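Local coordinates for endonuclease NucS (Thermococcus kodakarensis KOD1, PDB 5GKE), which acts as a mismatch restriction endonuclease on double-stranded DNA and probably also cleaves the single-stranded extremities of branched DNA, at residues A[3-8]-A[119-124]; A[52-57]-A[64-69]; A[164-169]-A[178-183]; A[207-212]-A[229-234]. The protein carries 1 engineered substitution. All coordinates share one frame; numbering follows the deposited sequence.

Interaction 1 (A[3-8]-A[119-124]); sequences KDKVTV and RAEDYE
R119 crosses T7 obliquely and presents the edge of its guanidinium to the threonine hydroxyl. NH1 of R119 donates to T7 OG1 at 2.8 Å along a nearly straight N-H line (175°), with the oxygen only 2° out of the guanidinium plane. The same R119 NH1 also donates to D4 O at 2.8 Å, but this oxygen sits 34° out of the plane and the bond is bent, so one nitrogen serves two acceptors of segment 3-8. The arginine chain is extended from CG to NE, passing D4 O with its CD, and NE forms a salt bridge to E27 of helix 14-27. At the backbone, R119 N donates to K5 O at 2.7 Å. K5 starts out away from segment 119-124, then runs beside the R119 carbonyl, its CG 3.1 Å from R119 O. Its tip meets E121 with the two side chains at about a right angle: K5 NZ to E121 OE1 is a salt bridge of 3.1 Å on the anti lone pair. The R119 N-K5 O bond lies just beyond the antiparallel pairing of strands 6-10 and 111-118, and the side-chain bonds tie their ends at the surface of the N-terminal PH-like domain.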
# COMPACT_ATOMS: atom_id res chain seq x y z
N LYS A 3 -23.56 23.15 -14.81
CA LYS A 3 -22.27 23.76 -15.12
C LYS A 3 -21.45 24.18 -13.89
O LYS A 3 -20.33 24.66 -14.02
CB LYS A 3 -22.47 24.99 -16.02
CG LYS A 3 -23.82 25.01 -16.71
CD LYS A 3 -24.20 26.42 -17.13
CE LYS A 3 -25.65 26.48 -17.56
NZ LYS A 3 -26.18 27.86 -17.50
N ASP A 4 -22.02 24.01 -12.69
CA ASP A 4 -21.29 24.33 -11.46
C ASP A 4 -20.25 23.25 -11.17
O ASP A 4 -20.48 22.08 -11.47
CB ASP A 4 -22.23 24.46 -10.27
CG ASP A 4 -22.84 25.84 -10.16
OD1 ASP A 4 -22.58 26.67 -11.05
OD2 ASP A 4 -23.59 26.07 -9.18
N LYS A 5 -19.12 23.64 -10.58
CA LYS A 5 -18.08 22.68 -10.26
C LYS A 5 -18.57 21.68 -9.21
O LYS A 5 -18.22 20.50 -9.28
CB LYS A 5 -16.81 23.39 -9.81
CG LYS A 5 -15.54 22.70 -10.32
CD LYS A 5 -14.31 23.60 -10.41
CE LYS A 5 -13.60 23.36 -11.74
NZ LYS A 5 -12.44 24.25 -12.02
N VAL A 6 -19.42 22.14 -8.29
CA VAL A 6 -19.92 21.29 -7.21
C VAL A 6 -21.44 21.31 -7.08
O VAL A 6 -22.06 22.35 -7.16
CB VAL A 6 -19.31 21.71 -5.83
CG1 VAL A 6 -19.90 20.90 -4.66
CG2 VAL A 6 -17.80 21.58 -5.84
N THR A 7 -22.02 20.14 -6.85
CA THR A 7 -23.43 20.00 -6.56
C THR A 7 -23.58 19.22 -5.26
O THR A 7 -22.95 18.19 -5.09
CB THR A 7 -24.17 19.27 -7.69
OG1 THR A 7 -23.71 19.75 -8.96
CG2 THR A 7 -25.65 19.47 -7.57
N VAL A 8 -24.39 19.70 -4.34
CA VAL A 8 -24.48 19.08 -3.03
C VAL A 8 -25.93 18.93 -2.67
O VAL A 8 -26.69 19.89 -2.77
CB VAL A 8 -23.79 19.92 -1.92
CG1 VAL A 8 -24.01 19.29 -0.56
CG2 VAL A 8 -22.32 20.06 -2.18
N ARG A 119 -16.94 18.29 -10.11
CA ARG A 119 -16.39 18.17 -11.44
C ARG A 119 -15.02 18.77 -11.34
O ARG A 119 -14.82 19.96 -11.57
CB ARG A 119 -17.28 18.91 -12.46
CG ARG A 119 -18.77 18.77 -12.13
CD ARG A 119 -19.76 19.53 -13.02
NE ARG A 119 -21.06 18.83 -13.01
CZ ARG A 119 -21.95 18.87 -12.01
NH1 ARG A 119 -21.73 19.62 -10.94
NH2 ARG A 119 -23.08 18.17 -12.10
N ALA A 120 -14.03 17.92 -11.12
CA ALA A 120 -12.74 18.42 -10.69
C ALA A 120 -11.86 18.56 -11.90
O ALA A 120 -11.88 17.72 -12.79
CB ALA A 120 -12.11 17.52 -9.65
N GLU A 121 -11.09 19.63 -11.92
CA GLU A 121 -10.25 19.92 -13.05
C GLU A 121 -8.82 19.92 -12.55
O GLU A 121 -8.50 20.68 -11.63
CB GLU A 121 -10.64 21.26 -13.66
CG GLU A 121 -10.06 21.56 -15.03
CD GLU A 121 -10.61 22.86 -15.60
OE1 GLU A 121 -11.21 23.65 -14.83
OE2 GLU A 121 -10.44 23.10 -16.81
N ASP A 122 -8.00 19.00 -13.04
CA ASP A 122 -6.62 18.93 -12.60
C ASP A 122 -5.70 18.42 -13.72
O ASP A 122 -5.87 17.30 -14.18
CB ASP A 122 -6.56 18.04 -11.35
CG ASP A 122 -5.20 17.99 -10.70
OD1 ASP A 122 -5.04 17.17 -9.76
OD2 ASP A 122 -4.28 18.74 -11.11
N TYR A 123 -4.75 19.24 -14.14
CA TYR A 123 -3.75 18.84 -15.14
C TYR A 123 -2.36 18.56 -14.58
O TYR A 123 -1.40 18.40 -15.34
CB TYR A 123 -3.67 19.89 -16.25
CG TYR A 123 -5.05 20.16 -16.79
CD1 TYR A 123 -5.71 21.33 -16.49
CD2 TYR A 123 -5.71 19.19 -17.53
CE1 TYR A 123 -6.98 21.56 -16.95
CE2 TYR A 123 -6.98 19.41 -18.00
CZ TYR A 123 -7.62 20.60 -17.71
OH TYR A 123 -8.89 20.84 -18.17
N GLU A 124 -2.23 18.58 -13.26
CA GLU A 124 -0.92 18.52 -12.64
C GLU A 124 -0.54 17.14 -12.11
O GLU A 124 -1.36 16.44 -11.52
CB GLU A 124 -0.85 19.54 -11.50
CG GLU A 124 -0.81 20.99 -11.97
CD GLU A 124 0.56 21.38 -12.50
OE1 GLU A 124 1.54 20.64 -12.24
OE2 GLU A 124 0.65 22.44 -13.15

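Interaction 2 (A[52-57]-A[64-69]); sequences GDRVII and FLIHQS
R54 and Q68 lie side by side and point the same way, their guanidinium and amide planes turned 63° apart. R54 NH2 and Q68 NE2 are 3.8 Å apart, too far to bond. Both groups find acceptors outside the hairpin: R54 NE and Q68 NE2 each bond OD1 of D122 of the second subunit, while R54 NH1 donates to G50 O. One face of the guanidinium is covered by G52 CA, 3.4 Å above its centre, where a side chain on residue 52 would run into R54 NH2. An alanine in place of R54 would probably leave D122 of the second subunit without its charged mate and G52 CA without the flat group beneath it. The F64 ring is approached obliquely by I56, whose CG2 comes within 3.8 Å of F64 CE2.

These groups hang on a beta hairpin of the PH-like domain, strands 52-58 and 64-67, whose short segments run antiparallel, 171° between their N-to-C directions. V55 with H67 and I57 with L65 are hydrogen-bonded pairs, with I57 N to L65 O at 2.7 Å; I56 with I66 between them is a non-hydrogen-bonded pair. With CG1 anti to the carbonyl carbon in both isoleucines, I56 CG1 and I66 CG1 pack at 4.1 Å, on the face shared with F64. I66 CG2 turns to R54 CB at 3.8 Å. Beyond the ladder, a water donates to D53 O and accepts from S69 N at 2.8 Å.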
# COMPACT_ATOMS: atom_id res chain seq x y z
N GLY A 52 -22.75 1.44 9.63
CA GLY A 52 -21.88 2.47 10.17
C GLY A 52 -21.77 3.62 9.18
O GLY A 52 -22.04 3.46 7.99
N ASP A 53 -21.37 4.78 9.69
CA ASP A 53 -21.23 5.93 8.83
C ASP A 53 -19.87 5.95 8.17
O ASP A 53 -18.85 5.75 8.84
CB ASP A 53 -21.44 7.23 9.62
CG ASP A 53 -22.82 7.32 10.23
OD1 ASP A 53 -23.73 6.59 9.78
OD2 ASP A 53 -22.98 8.13 11.15
N ARG A 54 -19.85 6.19 6.87
CA ARG A 54 -18.59 6.28 6.14
C ARG A 54 -18.65 7.32 5.04
O ARG A 54 -19.73 7.73 4.59
CB ARG A 54 -18.22 4.90 5.53
CG ARG A 54 -17.83 3.86 6.55
CD ARG A 54 -18.92 2.81 6.72
NE ARG A 54 -18.78 2.09 7.98
CZ ARG A 54 -19.44 0.97 8.29
NH1 ARG A 54 -20.26 0.42 7.40
NH2 ARG A 54 -19.25 0.39 9.48
N VAL A 55 -17.47 7.75 4.62
CA VAL A 55 -17.30 8.52 3.42
C VAL A 55 -17.02 7.57 2.26
O VAL A 55 -16.13 6.73 2.36
CB VAL A 55 -16.14 9.50 3.53
CG1 VAL A 55 -15.96 10.22 2.22
CG2 VAL A 55 -16.37 10.46 4.70
N ILE A 56 -17.77 7.74 1.18
CA ILE A 56 -17.66 6.89 0.01
C ILE A 56 -17.24 7.74 -1.18
O ILE A 56 -17.82 8.79 -1.43
CB ILE A 56 -18.99 6.19 -0.29
CG1 ILE A 56 -19.33 5.22 0.86
CG2 ILE A 56 -18.94 5.47 -1.62
CD1 ILE A 56 -20.80 4.89 0.99
N ILE A 57 -16.22 7.31 -1.90
CA ILE A 57 -15.75 8.07 -3.05
C ILE A 57 -15.68 7.21 -4.28
O ILE A 57 -15.16 6.09 -4.24
CB ILE A 57 -14.37 8.69 -2.79
CG1 ILE A 57 -14.48 9.79 -1.73
CG2 ILE A 57 -13.78 9.27 -4.08
CD1 ILE A 57 -13.16 10.39 -1.38
N PHE A 64 -12.78 3.25 -6.26
CA PHE A 64 -13.94 3.19 -5.40
C PHE A 64 -13.37 3.08 -4.00
O PHE A 64 -12.65 2.12 -3.73
CB PHE A 64 -14.81 1.97 -5.74
CG PHE A 64 -16.20 2.03 -5.16
CD1 PHE A 64 -17.30 1.92 -5.96
CD2 PHE A 64 -16.39 2.22 -3.81
CE1 PHE A 64 -18.57 2.00 -5.43
CE2 PHE A 64 -17.66 2.30 -3.27
CZ PHE A 64 -18.75 2.19 -4.08
N LEU A 65 -13.66 4.06 -3.13
CA LEU A 65 -13.11 4.06 -1.77
C LEU A 65 -14.19 4.21 -0.71
O LEU A 65 -15.03 5.10 -0.79
CB LEU A 65 -12.10 5.19 -1.59
CG LEU A 65 -11.07 5.42 -2.69
CD1 LEU A 65 -10.25 6.64 -2.36
CD2 LEU A 65 -10.18 4.21 -2.82
N ILE A 66 -14.17 3.33 0.28
CA ILE A 66 -14.98 3.50 1.48
C ILE A 66 -14.07 3.80 2.69
O ILE A 66 -13.19 3.00 3.04
CB ILE A 66 -15.84 2.26 1.78
CG1 ILE A 66 -16.85 1.99 0.65
CG2 ILE A 66 -16.59 2.44 3.10
CD1 ILE A 66 -16.37 1.04 -0.37
N HIS A 67 -14.27 4.95 3.33
CA HIS A 67 -13.42 5.35 4.44
C HIS A 67 -14.19 5.43 5.74
O HIS A 67 -15.26 6.04 5.79
CB HIS A 67 -12.75 6.69 4.19
CG HIS A 67 -11.48 6.61 3.40
ND1 HIS A 67 -10.27 6.26 3.97
CD2 HIS A 67 -11.22 6.88 2.10
CE1 HIS A 67 -9.33 6.30 3.05
NE2 HIS A 67 -9.88 6.67 1.90
N GLN A 68 -13.64 4.81 6.78
CA GLN A 68 -14.13 5.01 8.12
C GLN A 68 -13.44 6.24 8.71
O GLN A 68 -12.60 6.84 8.04
CB GLN A 68 -13.90 3.78 8.97
CG GLN A 68 -14.54 2.59 8.36
CD GLN A 68 -14.36 1.35 9.20
OE1 GLN A 68 -13.25 0.81 9.31
NE2 GLN A 68 -15.45 0.88 9.81
N SER A 69 -13.79 6.62 9.93
CA SER A 69 -13.22 7.84 10.51
C SER A 69 -11.81 7.60 11.07
O SER A 69 -11.16 8.52 11.56
CB SER A 69 -14.13 8.40 11.59
OG SER A 69 -14.59 7.35 12.42
O HOH W 1 -16.27 5.44 10.24

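Interaction 3 (A[164-169]-A[178-183]); sequences VAVLGR and LELKRR. Engineered in segment 164-169: A165 (natural residue Asp). With MG (magnesium ion), chain E; nucleotides of chain C.
V166 and L178 form an antiparallel hydrogen-bonded pair that is uneven, since L178 N donates to V166 O at 2.9 Å whereas the return bond from V166 N to L178 O is weak at 3.5 Å, next to the corner the chain turns at residue 165. The two side chains lie side by side, V166 CG1 meeting L178 CD1 at 3.8 Å. A165 is an engineered replacement of the natural aspartate; its CB points toward segment 178-183, packs on L180 CG and stops short of the E179 carboxylate. That carboxylate is where the hairpin meets its metal. CG of E179 is anti to the backbone N and the chain bends at chi2 (63°), and both oxygens reach the magnesium, OE1 at 2.4 Å and OE2 at 2.5 Å. Phosphate oxygen OP1 of DC6 in chain C binds the same ion at 2.4 Å, and Q192 of helix 187-204 belongs to the metal site. K181 NZ touches both ligands, donating to this OP1 at 2.6 Å and forming a salt bridge to E179 OE1 whose hydrogen bond is weak. Farther along, R183 NH1 donates in the guanidinium plane to OP1 of DG9 in chain C at 3.2 Å, while R182 NH1 reaches OP2 of that phosphate weakly. E179 and K181, two residues apart beside the position of the natural aspartate, are consistent with the metal-dependent active site of PD-(D/E)XK nucleases.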
# COMPACT_ATOMS: atom_id res chain seq x y z
N VAL A 164 18.19 -6.66 -11.06
CA VAL A 164 19.23 -6.03 -10.25
C VAL A 164 19.14 -4.51 -10.35
O VAL A 164 18.82 -3.99 -11.40
CB VAL A 164 20.62 -6.53 -10.73
CG1 VAL A 164 21.74 -5.66 -10.22
CG2 VAL A 164 20.81 -7.95 -10.29
N ALA A 165 19.43 -3.79 -9.26
CA ALA A 165 19.28 -2.33 -9.26
C ALA A 165 20.38 -1.67 -10.10
O ALA A 165 20.11 -1.00 -11.10
CB ALA A 165 19.30 -1.77 -7.82
N VAL A 166 21.62 -1.84 -9.67
CA VAL A 166 22.76 -1.36 -10.42
C VAL A 166 23.81 -2.48 -10.55
O VAL A 166 24.09 -3.23 -9.61
CB VAL A 166 23.37 -0.12 -9.75
CG1 VAL A 166 24.67 0.30 -10.44
CG2 VAL A 166 22.35 1.02 -9.76
N LEU A 167 24.36 -2.62 -11.75
CA LEU A 167 25.35 -3.64 -12.00
C LEU A 167 26.59 -2.99 -12.61
O LEU A 167 26.47 -2.13 -13.49
CB LEU A 167 24.78 -4.72 -12.91
CG LEU A 167 25.53 -6.04 -13.06
CD1 LEU A 167 25.72 -6.73 -11.74
CD2 LEU A 167 24.77 -6.93 -14.01
N GLY A 168 27.76 -3.38 -12.14
CA GLY A 168 29.00 -2.75 -12.57
C GLY A 168 30.24 -3.56 -12.25
O GLY A 168 30.17 -4.77 -11.98
N ARG A 169 31.39 -2.89 -12.31
CA ARG A 169 32.66 -3.51 -11.93
C ARG A 169 33.42 -2.63 -10.95
O ARG A 169 33.20 -1.42 -10.90
CB ARG A 169 33.55 -3.77 -13.16
CG ARG A 169 32.83 -3.84 -14.50
CD ARG A 169 33.81 -4.11 -15.64
NE ARG A 169 34.39 -5.45 -15.58
CZ ARG A 169 35.62 -5.73 -15.13
NH1 ARG A 169 36.42 -4.76 -14.69
NH2 ARG A 169 36.04 -6.98 -15.12
N LEU A 178 24.83 -3.80 -6.89
CA LEU A 178 24.33 -2.88 -5.87
C LEU A 178 22.86 -3.17 -5.63
O LEU A 178 22.09 -3.35 -6.59
CB LEU A 178 24.49 -1.42 -6.29
CG LEU A 178 25.86 -0.82 -6.61
CD1 LEU A 178 25.67 0.68 -6.79
CD2 LEU A 178 26.89 -1.13 -5.53
N GLU A 179 22.47 -3.25 -4.36
CA GLU A 179 21.06 -3.20 -3.98
C GLU A 179 20.82 -1.90 -3.21
O GLU A 179 21.49 -1.61 -2.22
CB GLU A 179 20.67 -4.41 -3.13
CG GLU A 179 19.23 -4.36 -2.59
CD GLU A 179 18.16 -4.37 -3.68
OE1 GLU A 179 16.97 -4.13 -3.35
OE2 GLU A 179 18.47 -4.63 -4.86
N LEU A 180 19.88 -1.09 -3.70
CA LEU A 180 19.60 0.22 -3.12
C LEU A 180 18.34 0.18 -2.29
O LEU A 180 17.38 -0.53 -2.63
CB LEU A 180 19.45 1.29 -4.20
CG LEU A 180 20.41 1.26 -5.38
CD1 LEU A 180 20.10 2.39 -6.38
CD2 LEU A 180 21.85 1.33 -4.89
N LYS A 181 18.34 0.94 -1.19
CA LYS A 181 17.14 1.23 -0.41
C LYS A 181 17.14 2.68 0.01
O LYS A 181 18.11 3.15 0.61
CB LYS A 181 17.03 0.34 0.82
CG LYS A 181 16.83 -1.13 0.51
CD LYS A 181 15.56 -1.38 -0.28
CE LYS A 181 15.54 -2.81 -0.80
NZ LYS A 181 14.52 -3.05 -1.84
N ARG A 182 16.03 3.37 -0.26
CA ARG A 182 15.88 4.79 0.09
C ARG A 182 15.70 4.97 1.59
O ARG A 182 15.83 6.07 2.11
CB ARG A 182 14.68 5.42 -0.66
CG ARG A 182 13.30 4.86 -0.29
CD ARG A 182 12.17 5.76 -0.83
NE ARG A 182 12.49 7.16 -0.55
CZ ARG A 182 12.33 7.74 0.63
NH1 ARG A 182 11.81 7.06 1.64
NH2 ARG A 182 12.68 8.99 0.80
N ARG A 183 15.40 3.88 2.28
CA ARG A 183 15.18 3.95 3.70
C ARG A 183 15.96 2.82 4.36
O ARG A 183 16.60 2.03 3.66
CB ARG A 183 13.68 3.86 4.02
CG ARG A 183 13.03 2.54 3.63
CD ARG A 183 11.54 2.51 3.93
NE ARG A 183 11.09 1.14 4.20
CZ ARG A 183 9.84 0.79 4.48
NH1 ARG A 183 8.88 1.71 4.52
NH2 ARG A 183 9.53 -0.48 4.72
MG MG E . 16.13 -3.90 -5.56
P DG C 9 8.68 5.15 2.21
OP1 DG C 9 9.15 4.79 3.57
OP2 DG C 9 9.65 5.32 1.11
O5' DG C 9 7.60 4.07 1.78
C5' DG C 9 6.59 3.68 2.70
C4' DG C 9 5.20 3.90 2.12
O4' DG C 9 5.01 3.02 0.98
C3' DG C 9 4.06 3.62 3.10
O3' DG C 9 3.42 4.85 3.44
C2' DG C 9 3.11 2.69 2.36
C1' DG C 9 3.95 2.13 1.23
N9 DG C 9 4.50 0.79 1.47
C8 DG C 9 5.84 0.45 1.55
N7 DG C 9 6.04 -0.84 1.72
C5 DG C 9 4.76 -1.38 1.74
C6 DG C 9 4.34 -2.73 1.91
O6 DG C 9 5.04 -3.75 2.07
N1 DG C 9 2.95 -2.83 1.88
C2 DG C 9 2.08 -1.78 1.71
N2 DG C 9 0.77 -2.09 1.71
N3 DG C 9 2.46 -0.52 1.56
C4 DG C 9 3.80 -0.39 1.59
P DC C 6 12.90 -3.28 -4.73
OP1 DC C 6 14.28 -2.88 -4.38
OP2 DC C 6 12.14 -4.14 -3.81
O5' DC C 6 12.09 -1.92 -4.95
C5' DC C 6 12.58 -0.98 -5.90
C4' DC C 6 11.63 0.18 -6.06
O4' DC C 6 10.31 -0.31 -6.38
C3' DC C 6 11.45 1.05 -4.82
O3' DC C 6 11.19 2.38 -5.24
C2' DC C 6 10.23 0.42 -4.16
C1' DC C 6 9.39 0.08 -5.38
N1 DC C 6 8.42 -1.04 -5.18
C2 DC C 6 7.06 -0.82 -5.41
O2 DC C 6 6.68 0.31 -5.73
N3 DC C 6 6.19 -1.85 -5.27
C4 DC C 6 6.64 -3.06 -4.92
N4 DC C 6 5.75 -4.05 -4.78
C5 DC C 6 8.03 -3.31 -4.69
C6 DC C 6 8.87 -2.28 -4.84

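Interaction 4 (A[207-212]-A[229-234]); sequences KVRGIL and GLEFRK
R209 grips E231 side-on with two nitrogens, one to each carboxylate oxygen. R209 NE donates to E231 OE1 at 2.9 Å and R209 NH2 to E231 OE2 at 2.9 Å, each on a syn lone pair, and the two planar groups are 14° from coplanar. The bend at chi3 (64°) places NE for this approach, while E231 is extended beyond CG. NH1 of R209 makes further salt bridges to E147 and D170, and R233 NH2 stands at a long 3.9 Å from E231 OE2, so the glutamate lies between two arginines. An alanine in place of R209 would probably leave E231 without its two-pronged mate, and E147 and D170 short of a positive partner.

The backbones pair as parallel strands, though the short segments are rotated by 37°. E231 N donates to G210 O at 3.0 Å, L212 N to E231 O, and R233 N to L212 O at 2.9 Å. The lack of a side chain at G210 leaves room for L230 CD2, 3.7 Å from G210 CA; a CB there would clash with it. I211 CG2 lies beside the backbone N of R233, and on the opposite face of the sheet L212 CG approaches F232 CD1 at 4.5 Å.

Together the segments are the two strands of a beta-alpha-beta unit. L212, L230 and F232 meet L225 of the intervening helix 219-227, L212 and L230 also touch L193 of helix 187-204, and I211 packs against L178 of the neighbouring strand 175-180.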
# COMPACT_ATOMS: atom_id res chain seq x y z
N LYS A 207 34.27 -13.98 -8.35
CA LYS A 207 34.60 -12.61 -8.75
C LYS A 207 33.45 -11.60 -8.59
O LYS A 207 33.46 -10.55 -9.22
CB LYS A 207 35.10 -12.59 -10.21
CG LYS A 207 36.48 -13.21 -10.39
CD LYS A 207 37.58 -12.36 -9.74
CE LYS A 207 38.75 -12.10 -10.69
NZ LYS A 207 39.33 -10.73 -10.54
N VAL A 208 32.42 -11.98 -7.85
CA VAL A 208 31.28 -11.10 -7.61
C VAL A 208 31.25 -10.51 -6.19
O VAL A 208 31.41 -11.23 -5.21
CB VAL A 208 29.97 -11.85 -7.88
CG1 VAL A 208 28.79 -10.91 -7.76
CG2 VAL A 208 30.01 -12.45 -9.27
N ARG A 209 31.07 -9.20 -6.11
CA ARG A 209 30.82 -8.51 -4.84
C ARG A 209 29.38 -8.00 -4.77
O ARG A 209 28.87 -7.49 -5.77
CB ARG A 209 31.76 -7.33 -4.67
CG ARG A 209 33.20 -7.67 -4.44
CD ARG A 209 34.05 -6.43 -4.64
NE ARG A 209 33.76 -5.40 -3.65
CZ ARG A 209 34.01 -4.11 -3.82
NH1 ARG A 209 34.53 -3.70 -4.96
NH2 ARG A 209 33.72 -3.22 -2.87
N GLY A 210 28.69 -8.23 -3.65
CA GLY A 210 27.44 -7.55 -3.37
C GLY A 210 27.58 -6.35 -2.46
O GLY A 210 28.29 -6.40 -1.45
N ILE A 211 26.83 -5.30 -2.73
CA ILE A 211 26.87 -4.14 -1.86
C ILE A 211 25.47 -3.63 -1.60
O ILE A 211 24.73 -3.32 -2.53
CB ILE A 211 27.71 -2.99 -2.44
CG1 ILE A 211 29.11 -3.47 -2.83
CG2 ILE A 211 27.79 -1.84 -1.45
CD1 ILE A 211 30.04 -2.32 -3.18
N LEU A 212 25.11 -3.55 -0.32
CA LEU A 212 23.85 -2.96 0.06
C LEU A 212 24.08 -1.47 0.26
O LEU A 212 25.00 -1.05 0.95
CB LEU A 212 23.29 -3.59 1.34
CG LEU A 212 21.96 -3.04 1.86
CD1 LEU A 212 20.91 -2.97 0.78
CD2 LEU A 212 21.48 -3.92 2.96
N GLY A 229 29.09 -12.46 3.95
CA GLY A 229 30.21 -11.75 3.36
C GLY A 229 29.79 -10.71 2.33
O GLY A 229 30.38 -10.61 1.27
N LEU A 230 28.78 -9.92 2.67
CA LEU A 230 28.27 -8.90 1.76
C LEU A 230 28.60 -7.54 2.36
O LEU A 230 28.83 -7.43 3.56
CB LEU A 230 26.77 -9.07 1.52
CG LEU A 230 26.40 -10.28 0.66
CD1 LEU A 230 24.91 -10.44 0.54
CD2 LEU A 230 26.99 -10.12 -0.71
N GLU A 231 28.68 -6.50 1.53
CA GLU A 231 29.13 -5.20 2.02
C GLU A 231 28.00 -4.19 2.18
O GLU A 231 26.87 -4.43 1.78
CB GLU A 231 30.19 -4.64 1.08
CG GLU A 231 31.39 -5.54 0.92
CD GLU A 231 32.25 -5.13 -0.27
OE1 GLU A 231 32.43 -5.97 -1.18
OE2 GLU A 231 32.73 -3.97 -0.29
N PHE A 232 28.35 -3.03 2.73
CA PHE A 232 27.40 -1.95 2.98
C PHE A 232 28.07 -0.61 2.74
O PHE A 232 29.19 -0.37 3.17
CB PHE A 232 26.86 -2.02 4.41
CG PHE A 232 26.05 -0.81 4.83
CD1 PHE A 232 24.69 -0.76 4.60
CD2 PHE A 232 26.66 0.27 5.47
CE1 PHE A 232 23.94 0.35 4.98
CE2 PHE A 232 25.92 1.38 5.85
CZ PHE A 232 24.57 1.42 5.61
N ARG A 233 27.36 0.27 2.04
CA ARG A 233 27.77 1.66 1.89
C ARG A 233 26.60 2.55 2.29
O ARG A 233 25.51 2.42 1.75
CB ARG A 233 28.22 1.97 0.46
CG ARG A 233 29.03 3.28 0.33
CD ARG A 233 30.50 3.05 0.71
NE ARG A 233 30.88 1.64 0.51
CZ ARG A 233 32.06 1.11 0.83
NH1 ARG A 233 33.01 1.87 1.37
NH2 ARG A 233 32.28 -0.18 0.60
N LYS A 234 26.83 3.44 3.26
CA LYS A 234 25.81 4.38 3.69
C LYS A 234 25.57 5.43 2.62
O LYS A 234 26.50 6.10 2.17
CB LYS A 234 26.23 5.06 5.00
CG LYS A 234 25.30 6.18 5.48
CD LYS A 234 25.44 6.43 7.00
CE LYS A 234 25.26 5.11 7.79
NZ LYS A 234 25.36 5.25 9.27

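In the fold
Interactions 2 and 3 are buried hairpin contacts, interaction 4 is partly buried, and interaction 1 lies at the surface. Interactions 1 and 2 reach the same sheet, with 2 nested inside the chain loop closed by 1; their nearest atoms are about 10 Å apart, yet both touch the second subunit, where R54 of one chain meets D122 of the other. Interactions 3 and 4 belong to the mixed sheet of the C-terminal domain. There E179 N and I211 O probably hydrogen-bond at 2.9 Å, joining neighbouring strands. Only interaction 3 supplies a metal ligand; interaction 1 rests on arginine and lysine bonds, 4 adds a charge pair to a parallel ladder, 2 apolar packing to an antiparallel one.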